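Local coordinates for protein mannitol dehydrogenase (Pseudomonas fluorescens, PDB 1LJ8) that binds NAD and, as a long-chain mannitol 2-dehydrogenase, probably catalyses the reversible NAD-dependent oxidation of D-mannitol to D-fructose, at residues T9-E14 with V96-S101; K16-T21 with Y45-M50; D74-A77 with L82-L85; I124-L129 with G273-E278; G167-A172 with F184-C189. All coordinates share one frame; numbering follows the deposited sequence.

Interaction 1 of 5, residues T9-E14 with V96-S101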
# COMPACT_ATOMS: atom_id res chain seq x y z
N THR A 9 29.17 14.59 -1.73
CA THR A 9 29.43 16.01 -1.51
C THR A 9 29.60 16.79 -2.81
O THR A 9 29.89 17.99 -2.80
CB THR A 9 30.71 16.22 -0.61
OG1 THR A 9 31.88 15.79 -1.31
CG2 THR A 9 30.57 15.43 0.68
N GLN A 10 29.38 16.12 -3.94
CA GLN A 10 29.53 16.80 -5.21
C GLN A 10 28.21 16.91 -6.01
O GLN A 10 28.21 16.87 -7.25
CB GLN A 10 30.55 16.06 -6.06
CG GLN A 10 31.85 15.74 -5.34
CD GLN A 10 32.75 14.90 -6.24
OE1 GLN A 10 33.08 15.32 -7.36
NE2 GLN A 10 33.15 13.72 -5.76
N LEU A 11 27.08 17.03 -5.31
CA LEU A 11 25.78 17.15 -5.99
C LEU A 11 25.38 18.61 -6.03
O LEU A 11 26.03 19.46 -5.41
CB LEU A 11 24.70 16.34 -5.23
CG LEU A 11 25.10 14.86 -5.07
CD1 LEU A 11 24.04 14.12 -4.22
CD2 LEU A 11 25.21 14.21 -6.45
N ALA A 12 24.31 18.92 -6.75
CA ALA A 12 23.83 20.29 -6.86
C ALA A 12 23.58 20.86 -5.46
O ALA A 12 23.16 20.15 -4.54
CB ALA A 12 22.57 20.34 -7.71
N PRO A 13 23.83 22.17 -5.28
CA PRO A 13 23.67 22.88 -4.01
C PRO A 13 22.34 22.71 -3.28
O PRO A 13 22.30 22.64 -2.06
CB PRO A 13 23.88 24.36 -4.40
CG PRO A 13 24.74 24.29 -5.57
CD PRO A 13 24.20 23.11 -6.35
N GLU A 14 21.25 22.66 -4.04
CA GLU A 14 19.93 22.55 -3.45
C GLU A 14 19.63 21.17 -2.87
O GLU A 14 18.65 21.01 -2.17
CB GLU A 14 18.84 22.90 -4.48
CG GLU A 14 18.62 21.86 -5.65
CD GLU A 14 19.53 22.09 -6.87
OE1 GLU A 14 20.56 22.81 -6.76
OE2 GLU A 14 19.24 21.51 -7.95
N VAL A 96 14.53 18.14 -2.55
CA VAL A 96 15.20 16.98 -3.16
C VAL A 96 16.22 16.66 -2.08
O VAL A 96 17.05 17.49 -1.71
CB VAL A 96 15.93 17.35 -4.45
CG1 VAL A 96 16.53 16.06 -5.07
CG2 VAL A 96 14.98 18.00 -5.40
N ARG A 97 16.16 15.42 -1.59
CA ARG A 97 16.98 15.04 -0.46
C ARG A 97 17.52 13.63 -0.60
O ARG A 97 16.79 12.74 -1.01
CB ARG A 97 16.08 15.09 0.79
CG ARG A 97 16.69 14.49 2.05
CD ARG A 97 15.69 14.61 3.24
NE ARG A 97 15.51 16.01 3.65
CZ ARG A 97 16.43 16.72 4.31
NH1 ARG A 97 17.60 16.19 4.68
NH2 ARG A 97 16.20 18.02 4.56
N VAL A 98 18.80 13.46 -0.27
CA VAL A 98 19.39 12.13 -0.27
C VAL A 98 19.07 11.48 1.11
O VAL A 98 19.33 12.08 2.15
CB VAL A 98 20.91 12.20 -0.48
CG1 VAL A 98 21.50 10.81 -0.22
CG2 VAL A 98 21.19 12.65 -1.94
N ILE A 99 18.51 10.27 1.09
CA ILE A 99 18.11 9.56 2.31
C ILE A 99 19.17 8.52 2.64
O ILE A 99 19.56 7.74 1.75
CB ILE A 99 16.75 8.85 2.09
CG1 ILE A 99 15.67 9.90 1.75
CG2 ILE A 99 16.37 8.02 3.34
CD1 ILE A 99 15.32 10.87 2.96
N GLY A 100 19.61 8.49 3.91
CA GLY A 100 20.63 7.53 4.31
C GLY A 100 20.22 6.55 5.39
O GLY A 100 21.08 5.84 5.94
N SER A 101 18.92 6.45 5.67
CA SER A 101 18.46 5.56 6.74
C SER A 101 18.37 4.06 6.43
O SER A 101 18.14 3.27 7.34
CB SER A 101 17.10 6.07 7.23
OG SER A 101 16.23 6.13 6.11
O HOH W 1 15.84 20.79 -2.13
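L11 and V98 make the close half of this contact, one methyl group against another. L11 CD1 lies 3.9 Å from V98 CG2, and the two side chains cross at about a right angle, meeting at a single pair of methyls instead of running alongside. The first torsion of L11 (chi1 -56°) sets CG opposite its own carbonyl carbon, which sends the isobutyl group out of the loop and onto the strand. The other half, at E14 and V96, is far looser. Here two carbonyl groups come together without bonding, E14 O and V96 O being 3.9 Å apart, and a water mediates instead. It donates to E14 O at 2.8 Å and accepts from V96 N at 3.0 Å, so that two backbone groups that do not bond each other directly are still coupled. Only 119 Å² is buried in all, and the loop residues L11 and E14 remain partly exposed while V96 and V98 are buried. The carboxylate of E14 turns to another partner, its OE2 bonding H248 ND1 on helix 238-248. The arrangement is plain packing of the loop before strand 27-32 on strand 96-107, away from the cofactor site. M1 and L8 add to the apolar patch around L11 and V98, helix 238-248 also touches V96, and strand 96-107 itself runs between strands 59-64 and 83-87 in the large mixed sheet.

Interaction 2 of 5, residues K16-T21 with Y45-M50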
# COMPACT_ATOMS: atom_id res chain seq x y z
N LYS A 16 19.58 18.30 -0.44
CA LYS A 16 19.78 18.11 0.99
C LYS A 16 20.46 16.77 1.24
O LYS A 16 20.15 15.75 0.58
CB LYS A 16 18.44 18.18 1.72
CG LYS A 16 17.55 19.33 1.25
CD LYS A 16 17.83 20.66 1.92
CE LYS A 16 16.65 21.66 1.64
NZ LYS A 16 15.25 21.32 2.23
N LEU A 17 21.43 16.77 2.16
CA LEU A 17 22.20 15.57 2.48
C LEU A 17 22.02 15.15 3.93
O LEU A 17 21.69 15.97 4.80
CB LEU A 17 23.70 15.87 2.29
CG LEU A 17 24.13 16.52 0.97
CD1 LEU A 17 25.62 16.81 1.07
CD2 LEU A 17 23.80 15.61 -0.25
N PRO A 18 22.22 13.87 4.21
CA PRO A 18 22.10 13.37 5.59
C PRO A 18 23.07 14.21 6.41
O PRO A 18 24.18 14.54 5.93
CB PRO A 18 22.62 11.95 5.48
CG PRO A 18 22.16 11.52 4.12
CD PRO A 18 22.43 12.75 3.26
N ALA A 19 22.68 14.56 7.62
CA ALA A 19 23.52 15.39 8.50
C ALA A 19 24.24 14.52 9.51
O ALA A 19 24.98 15.02 10.35
CB ALA A 19 22.67 16.45 9.23
N TYR A 20 24.09 13.21 9.40
CA TYR A 20 24.77 12.30 10.32
C TYR A 20 25.81 11.52 9.55
O TYR A 20 25.77 11.46 8.31
CB TYR A 20 23.75 11.34 10.95
CG TYR A 20 22.82 10.69 9.92
CD1 TYR A 20 23.08 9.40 9.43
CD2 TYR A 20 21.71 11.37 9.46
CE1 TYR A 20 22.22 8.80 8.47
CE2 TYR A 20 20.83 10.79 8.51
CZ TYR A 20 21.11 9.49 8.02
OH TYR A 20 20.25 8.92 7.09
N THR A 21 26.77 10.94 10.26
CA THR A 21 27.79 10.14 9.61
C THR A 21 27.18 8.78 9.28
O THR A 21 26.78 8.02 10.19
CB THR A 21 29.03 9.94 10.53
OG1 THR A 21 29.67 11.21 10.75
CG2 THR A 21 30.02 8.99 9.90
N TYR A 45 10.94 9.39 7.56
CA TYR A 45 10.88 9.88 8.95
C TYR A 45 12.08 9.42 9.77
O TYR A 45 12.57 10.15 10.61
CB TYR A 45 9.61 9.39 9.64
CG TYR A 45 8.34 10.13 9.26
CD1 TYR A 45 7.35 9.51 8.50
CD2 TYR A 45 8.10 11.43 9.75
CE1 TYR A 45 6.13 10.15 8.24
CE2 TYR A 45 6.89 12.06 9.52
CZ TYR A 45 5.91 11.41 8.76
OH TYR A 45 4.69 12.02 8.52
N THR A 46 12.56 8.21 9.53
CA THR A 46 13.70 7.73 10.28
C THR A 46 14.96 8.55 9.94
O THR A 46 15.74 8.88 10.82
CB THR A 46 13.90 6.23 10.02
OG1 THR A 46 12.67 5.55 10.34
CG2 THR A 46 15.04 5.71 10.90
N ASP A 47 15.11 8.91 8.68
CA ASP A 47 16.25 9.71 8.22
C ASP A 47 16.09 11.10 8.85
O ASP A 47 17.09 11.69 9.33
CB ASP A 47 16.23 9.79 6.67
CG ASP A 47 17.25 10.78 6.11
OD1 ASP A 47 18.41 10.35 5.89
OD2 ASP A 47 16.91 11.97 5.87
N ALA A 48 14.87 11.62 8.90
CA ALA A 48 14.64 12.96 9.49
C ALA A 48 15.06 12.97 10.97
O ALA A 48 15.66 13.95 11.46
CB ALA A 48 13.15 13.39 9.35
N LEU A 49 14.77 11.89 11.69
CA LEU A 49 15.15 11.79 13.12
C LEU A 49 16.67 11.78 13.25
O LEU A 49 17.25 12.46 14.11
CB LEU A 49 14.61 10.48 13.75
CG LEU A 49 14.94 10.26 15.25
CD1 LEU A 49 14.28 11.35 16.11
CD2 LEU A 49 14.38 8.93 15.66
N MSE A 50 17.32 10.98 12.41
CA MSE A 50 18.79 10.87 12.42
C MSE A 50 19.42 12.22 12.15
O MSE A 50 20.46 12.54 12.74
CB MSE A 50 19.26 9.83 11.37
CG MSE A 50 18.90 8.45 11.83
SE MSE A 50 19.52 7.23 10.43
CE MSE A 50 18.93 5.64 11.10
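Y20 and D47 are brought together by their first torsions: Y20 holds CG between its backbone N and carbonyl carbon (chi1 48°), which swings the phenol onto the helix, while D47 sets CG opposite its backbone N (chi1 171°) and so extends its carboxylate to meet the hydroxyl. Y20 OH donates to D47 OD1 over 2.6 Å. The acceptor oxygen is approached on its anti side, 28° out of the carboxylate plane, yet OD1 itself lies in the plane of the tyrosine ring, at its edge. G100 N, just past V98 and I99 of the neighbouring strand, gives the same oxygen a second donor, an environment that would favour an ionised aspartate. One helical turn on from D47, selenomethionine M50 lies over a face of the ring, a Met-aromatic contact that ties the loop before strand 27-32 to helix 42-50 of the Rossmann fold. M50 CB packs tightly, 3.4 Å from Y20 CE2, as a CH-pi contact, and the extended chain carries M50 SE to 4.0 Å from the ring centroid. P18 CB sits 3.7 Å above the opposite face, offset toward the rim, so the phenol is flanked by its own loop and the helix. A leucine in place of Y20 would probably leave the buried D47 OD1 short of one donor and open a gap between P18 and M50. T25 and N51 also touch the Y20 side chain.

Interaction 3 of 5, residues D74-A77 with L82-L85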
# COMPACT_ATOMS: atom_id res chain seq x y z
N ASP A 74 20.07 -4.46 -6.09
CA ASP A 74 21.23 -4.12 -6.91
C ASP A 74 21.33 -2.61 -7.15
O ASP A 74 22.41 -2.04 -7.03
CB ASP A 74 21.17 -4.83 -8.27
CG ASP A 74 21.38 -6.35 -8.15
OD1 ASP A 74 21.82 -6.82 -7.10
OD2 ASP A 74 21.11 -7.04 -9.17
N ASP A 75 20.19 -1.97 -7.43
CA ASP A 75 20.19 -0.53 -7.70
C ASP A 75 20.63 0.23 -6.46
O ASP A 75 21.43 1.18 -6.56
CB ASP A 75 18.80 -0.02 -8.14
CG ASP A 75 18.45 -0.40 -9.61
OD1 ASP A 75 19.34 -0.82 -10.38
OD2 ASP A 75 17.27 -0.26 -9.97
N LEU A 76 20.09 -0.16 -5.29
CA LEU A 76 20.48 0.53 -4.08
C LEU A 76 21.95 0.21 -3.72
O LEU A 76 22.70 1.11 -3.33
CB LEU A 76 19.57 0.15 -2.89
CG LEU A 76 18.13 0.64 -2.96
CD1 LEU A 76 17.37 0.10 -1.75
CD2 LEU A 76 18.11 2.17 -2.99
N ALA A 77 22.36 -1.06 -3.82
CA ALA A 77 23.74 -1.42 -3.47
C ALA A 77 24.73 -0.66 -4.32
O ALA A 77 25.81 -0.30 -3.84
CB ALA A 77 23.97 -2.91 -3.62
N LEU A 82 22.21 4.56 -0.63
CA LEU A 82 21.64 5.92 -0.63
C LEU A 82 20.60 6.02 -1.79
O LEU A 82 20.72 5.33 -2.79
CB LEU A 82 22.75 6.97 -0.89
CG LEU A 82 23.88 7.05 0.15
CD1 LEU A 82 24.98 8.02 -0.34
CD2 LEU A 82 23.32 7.50 1.48
N PHE A 83 19.57 6.87 -1.65
CA PHE A 83 18.62 7.07 -2.74
C PHE A 83 18.07 8.47 -2.55
O PHE A 83 18.11 9.00 -1.43
CB PHE A 83 17.49 6.02 -2.76
CG PHE A 83 16.64 5.98 -1.52
CD1 PHE A 83 15.47 6.77 -1.44
CD2 PHE A 83 17.01 5.20 -0.43
CE1 PHE A 83 14.69 6.78 -0.27
CE2 PHE A 83 16.24 5.20 0.76
CZ PHE A 83 15.06 6.00 0.84
N THR A 84 17.55 9.03 -3.64
CA THR A 84 17.01 10.39 -3.60
C THR A 84 15.50 10.35 -3.37
O THR A 84 14.76 9.60 -4.04
CB THR A 84 17.24 11.12 -4.96
OG1 THR A 84 18.61 10.95 -5.39
CG2 THR A 84 16.95 12.61 -4.83
N LEU A 85 15.05 11.20 -2.46
CA LEU A 85 13.63 11.40 -2.22
C LEU A 85 13.34 12.69 -3.01
O LEU A 85 13.91 13.75 -2.71
CB LEU A 85 13.35 11.58 -0.75
CG LEU A 85 11.82 11.73 -0.52
CD1 LEU A 85 11.37 10.90 0.65
CD2 LEU A 85 11.53 13.17 -0.30
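L76 meets F83 and L82 where helix 69-77 of the Rossmann domain turns back through a short loop into strand 83-87, the first strand of an antiparallel hairpin with strand 96-107. One methyl does all the close touching: L76 CD2 is 3.9 Å from F83 CB and 4.1 Å from L82 O. The two side chains lie side by side and point the same way, so the leucine methyl rests against the root of the phenylalanine. L82 joins through its backbone, since its side chain leaves on the other side, toward K5 and L22, in the chain before strand 27-32. In the next shell the L82 carbonyl takes a bond from Q79 NE2 in the connecting loop, while backbone pairing with I99 fixes F83 in the sheet. The F83 side chain packs on I99, I102 and V256, and its ring forms a cation-pi contact with R39. The helix thus joined to the sheet begins at D69, which binds NAD, and the L76 side chain itself is about 10 Å from the cofactor. With chi1 near 60°, F83 tucks CG over its own backbone, which turns the ring to the leucine's side and brings F83 CD2 obliquely to within 4.1 Å of L76 CD2.

Interaction 4 of 5, residues I124-L129 with G273-E278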
# COMPACT_ATOMS: atom_id res chain seq x y z
N ILE A 124 17.82 -5.96 15.99
CA ILE A 124 16.58 -5.76 15.22
C ILE A 124 15.43 -5.85 16.21
O ILE A 124 15.13 -6.92 16.76
CB ILE A 124 16.42 -6.82 14.10
CG1 ILE A 124 17.58 -6.65 13.12
CG2 ILE A 124 15.03 -6.70 13.42
CD1 ILE A 124 17.59 -5.27 12.42
N ARG A 125 14.77 -4.72 16.40
CA ARG A 125 13.69 -4.60 17.40
C ARG A 125 12.30 -4.37 16.83
O ARG A 125 11.31 -4.46 17.56
CB ARG A 125 14.03 -3.47 18.40
CG ARG A 125 15.20 -3.82 19.37
CD ARG A 125 15.97 -2.55 19.80
NE ARG A 125 16.90 -2.17 18.74
CZ ARG A 125 17.53 -1.01 18.62
NH1 ARG A 125 17.35 -0.03 19.49
NH2 ARG A 125 18.41 -0.85 17.63
N ILE A 126 12.26 -4.07 15.53
CA ILE A 126 10.97 -3.88 14.83
C ILE A 126 11.12 -4.54 13.46
O ILE A 126 12.17 -4.34 12.80
CB ILE A 126 10.67 -2.37 14.56
CG1 ILE A 126 10.34 -1.65 15.88
CG2 ILE A 126 9.45 -2.24 13.61
CD1 ILE A 126 10.45 -0.11 15.73
N VAL A 127 10.12 -5.33 13.07
CA VAL A 127 10.05 -5.90 11.70
C VAL A 127 8.82 -5.15 11.12
O VAL A 127 7.68 -5.33 11.58
CB VAL A 127 9.77 -7.44 11.69
CG1 VAL A 127 9.57 -7.92 10.20
CG2 VAL A 127 11.01 -8.16 12.27
N SER A 128 9.07 -4.28 10.14
CA SER A 128 8.01 -3.52 9.52
C SER A 128 7.64 -4.11 8.16
O SER A 128 8.44 -4.82 7.52
CB SER A 128 8.40 -2.05 9.39
OG SER A 128 9.67 -1.93 8.77
N LEU A 129 6.43 -3.79 7.72
CA LEU A 129 5.92 -4.35 6.48
C LEU A 129 5.26 -3.42 5.47
O LEU A 129 4.46 -2.56 5.84
CB LEU A 129 4.80 -5.40 6.81
CG LEU A 129 5.01 -6.46 7.94
CD1 LEU A 129 3.68 -7.22 8.25
CD2 LEU A 129 6.13 -7.44 7.49
N GLY A 273 10.95 -1.38 22.13
CA GLY A 273 11.42 -0.04 21.79
C GLY A 273 11.12 0.45 20.38
O GLY A 273 10.61 -0.30 19.55
N ARG A 274 11.41 1.72 20.13
CA ARG A 274 11.16 2.26 18.80
C ARG A 274 11.88 3.57 18.73
O ARG A 274 12.25 4.12 19.79
CB ARG A 274 9.65 2.54 18.62
CG ARG A 274 9.07 3.54 19.70
CD ARG A 274 7.71 4.14 19.24
NE ARG A 274 7.03 4.98 20.24
CZ ARG A 274 7.30 6.28 20.46
NH1 ARG A 274 8.27 6.91 19.76
NH2 ARG A 274 6.56 6.96 21.34
N PRO A 275 12.10 4.09 17.51
CA PRO A 275 12.77 5.40 17.36
C PRO A 275 11.80 6.46 17.93
O PRO A 275 10.56 6.27 17.90
CB PRO A 275 12.89 5.59 15.84
CG PRO A 275 12.78 4.14 15.26
CD PRO A 275 11.81 3.45 16.21
N ALA A 276 12.35 7.58 18.38
CA ALA A 276 11.55 8.72 18.88
C ALA A 276 10.96 9.51 17.68
O ALA A 276 11.20 10.71 17.51
CB ALA A 276 12.46 9.63 19.74
N TRP A 277 10.17 8.83 16.86
CA TRP A 277 9.58 9.45 15.66
C TRP A 277 8.71 10.68 15.97
O TRP A 277 8.50 11.53 15.09
CB TRP A 277 8.73 8.41 14.90
CG TRP A 277 9.53 7.35 14.13
CD1 TRP A 277 10.55 7.56 13.22
CD2 TRP A 277 9.27 5.94 14.13
NE1 TRP A 277 10.92 6.33 12.65
CE2 TRP A 277 10.16 5.34 13.20
CE3 TRP A 277 8.37 5.12 14.84
CZ2 TRP A 277 10.17 3.95 12.95
CZ3 TRP A 277 8.40 3.74 14.60
CH2 TRP A 277 9.30 3.17 13.66
N GLU A 278 8.20 10.78 17.19
CA GLU A 278 7.34 11.94 17.47
C GLU A 278 8.13 13.23 17.38
O GLU A 278 7.53 14.29 17.19
CB GLU A 278 6.64 11.85 18.85
CG GLU A 278 7.57 11.71 20.06
CD GLU A 278 7.87 10.22 20.40
OE1 GLU A 278 8.61 9.57 19.63
OE2 GLU A 278 7.31 9.72 21.44
O HOH W 2 9.85 -3.00 19.30
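I126 pushes its longer branch into the bend formed by G273, R274, P275 and W277. From CB, the branch leaves opposite the carbonyl carbon (chi1 -71°) and continues extended. CG1 passes 3.9 Å from G273 O, and CD1 then arrives at the centre of the contact. There CD1 is 3.8 Å from P275 CD and 4.0 Å from W277 CH2, approaching the indole obliquely, and it also brushes CA and CB of R274. P275 CG sits 3.4 Å above one face of the indole, offset toward its rim. M187 of the adjoining strand packs against both I126 and W277. Beside this packing a water donates to R125 O and to G273 O, bridging the residue just before strand 126-129 to the loop. R274 directs its chain elsewhere: its guanidinium grips E278 end-on, NH1 to OE1 at 2.7 Å and NH2 to OE2 at 2.9 Å, while NH1 also reaches P275 O and NE pairs with D268. A leucine in place of R274 would probably leave E278 and D268 without their cationic mate and the loop freer to shift beneath I126. W277 NE1 is bonded to T46 OG1 of helix 42-50. The chemistry is thus divided: the salt bridge and hydrogen bonds of R274 brace the loop internally, and dispersion between one methyl and the folded surface, with a bridging water, joins it to the sheet.

Interaction 5 of 5, residues G167-A172 with F184-C189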
# COMPACT_ATOMS: atom_id res chain seq x y z
N GLY A 167 6.33 -17.35 7.42
CA GLY A 167 7.35 -18.36 7.68
C GLY A 167 8.62 -17.73 8.20
O GLY A 167 9.24 -18.23 9.15
N PHE A 168 9.03 -16.61 7.60
CA PHE A 168 10.24 -15.94 8.07
C PHE A 168 10.08 -15.37 9.46
O PHE A 168 10.99 -15.49 10.31
CB PHE A 168 10.70 -14.84 7.09
CG PHE A 168 11.57 -15.38 6.00
CD1 PHE A 168 11.08 -15.53 4.70
CD2 PHE A 168 12.88 -15.82 6.30
CE1 PHE A 168 11.87 -16.12 3.70
CE2 PHE A 168 13.67 -16.41 5.28
CZ PHE A 168 13.14 -16.55 4.00
N ILE A 169 8.96 -14.69 9.72
CA ILE A 169 8.79 -14.16 11.07
C ILE A 169 8.74 -15.29 12.12
O ILE A 169 9.36 -15.16 13.17
CB ILE A 169 7.50 -13.30 11.16
CG1 ILE A 169 7.81 -11.96 10.47
CG2 ILE A 169 7.07 -13.08 12.63
CD1 ILE A 169 6.55 -11.11 10.21
N CYS A 170 8.03 -16.37 11.85
CA CYS A 170 7.98 -17.46 12.85
C CYS A 170 9.32 -18.07 13.06
O CYS A 170 9.69 -18.37 14.19
CB CYS A 170 7.00 -18.55 12.43
SG CYS A 170 5.28 -18.06 12.73
N ALA A 171 10.07 -18.30 11.98
CA ALA A 171 11.38 -18.91 12.18
C ALA A 171 12.30 -17.96 12.98
O ALA A 171 13.11 -18.41 13.81
CB ALA A 171 12.04 -19.29 10.82
N ALA A 172 12.21 -16.65 12.75
CA ALA A 172 13.04 -15.72 13.47
C ALA A 172 12.66 -15.68 14.95
O ALA A 172 13.54 -15.61 15.82
CB ALA A 172 12.93 -14.27 12.89
N PHE A 184 10.42 -8.98 18.69
CA PHE A 184 10.40 -7.65 18.04
C PHE A 184 8.90 -7.28 17.87
O PHE A 184 8.03 -8.11 18.08
CB PHE A 184 11.07 -7.70 16.66
CG PHE A 184 10.75 -8.94 15.85
CD1 PHE A 184 9.46 -9.18 15.35
CD2 PHE A 184 11.78 -9.84 15.54
CE1 PHE A 184 9.20 -10.28 14.55
CE2 PHE A 184 11.53 -10.95 14.74
CZ PHE A 184 10.24 -11.16 14.24
N THR A 185 8.61 -6.02 17.56
CA THR A 185 7.25 -5.58 17.27
C THR A 185 7.10 -5.81 15.75
O THR A 185 8.08 -5.69 15.00
CB THR A 185 7.12 -4.04 17.51
OG1 THR A 185 7.31 -3.75 18.89
CG2 THR A 185 5.75 -3.53 17.07
N VAL A 186 5.91 -6.18 15.31
CA VAL A 186 5.64 -6.32 13.87
C VAL A 186 4.75 -5.11 13.55
O VAL A 186 3.63 -4.96 14.07
CB VAL A 186 4.92 -7.61 13.50
CG1 VAL A 186 4.81 -7.68 11.94
CG2 VAL A 186 5.77 -8.80 13.93
N MSE A 187 5.28 -4.26 12.68
CA MSE A 187 4.66 -2.98 12.34
C MSE A 187 4.17 -2.89 10.90
O MSE A 187 4.95 -2.57 10.01
CB MSE A 187 5.71 -1.87 12.65
CG MSE A 187 5.15 -0.44 12.65
SE MSE A 187 6.53 0.90 12.95
CE MSE A 187 7.46 0.91 11.21
N SER A 188 2.88 -3.11 10.68
CA SER A 188 2.32 -3.06 9.31
C SER A 188 2.18 -1.62 8.83
O SER A 188 1.68 -0.77 9.56
CB SER A 188 0.90 -3.67 9.28
OG SER A 188 0.39 -3.53 7.94
N CYS A 189 2.63 -1.37 7.61
CA CYS A 189 2.48 -0.03 7.01
C CYS A 189 1.70 -0.20 5.70
O CYS A 189 1.88 0.58 4.75
CB CYS A 189 3.86 0.60 6.74
SG CYS A 189 4.75 0.89 8.27
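I169 and A172, one turn apart on helix 165-178, form a stepped surface into which the rim of the F184 ring fits. The phenyl group comes edge first: I169 CG2 sits by CE1 and CZ, 4.0 Å from F184 CE1, while A172 CB lies 4.1 Å from F184 CE2. The two methyls therefore straddle the leading edge of the ring near its plane, and the small alanine provides the shallow part of the step. A chi1 of 40° directs the F184 ring at the helix, and a chi2 of 68° sets its turn. The other bump on the helix is the end of I169, whose longer branch continues over the strand and sets CD1 4.2 Å from V186 CG1. V186 also borders the ring, its CG2 in the ring plane at the edge. Here helix 165-178 packs on strand 185-188, the last leg of a beta-alpha-beta crossover from the parallel neighbouring strand 126-129, as in Rossmann domains. L203 of helix 195-210 borders I169, L119 of helix 112-119 borders A172, and V127 supports the phenylalanine from the sheet. Beyond V186 the chain leads to C189, which touches the cofactor, and to D190, a binding residue for NAD. Every close contact here joins carbon to carbon between buried residues, so the helix is held to the strand by shape and exclusion of water.

How the interactions relate
From the N terminus, interaction 1 opens the first long loop in the segment before strand 27-32 and closes it at strand 96-107. Interaction 2, from that same segment to helix 42-50, and interaction 3, a short helix-to-strand turn, fall within that span, one after the other. K16 connects the first two by pairing its backbone with V96 and V98; hairpin pairing of strands 83-87 and 96-107 connects interactions 1 and 3. A second long loop runs from 124-129 to 273-278 in interaction 4 and encloses interaction 5, whose strand 185-188 lies beside strand 126-129. No two loops cross. T46 and W277, hydrogen-bonded, join interaction 2 to interaction 4, linking helix 42-50 to the loop before strand 283-284.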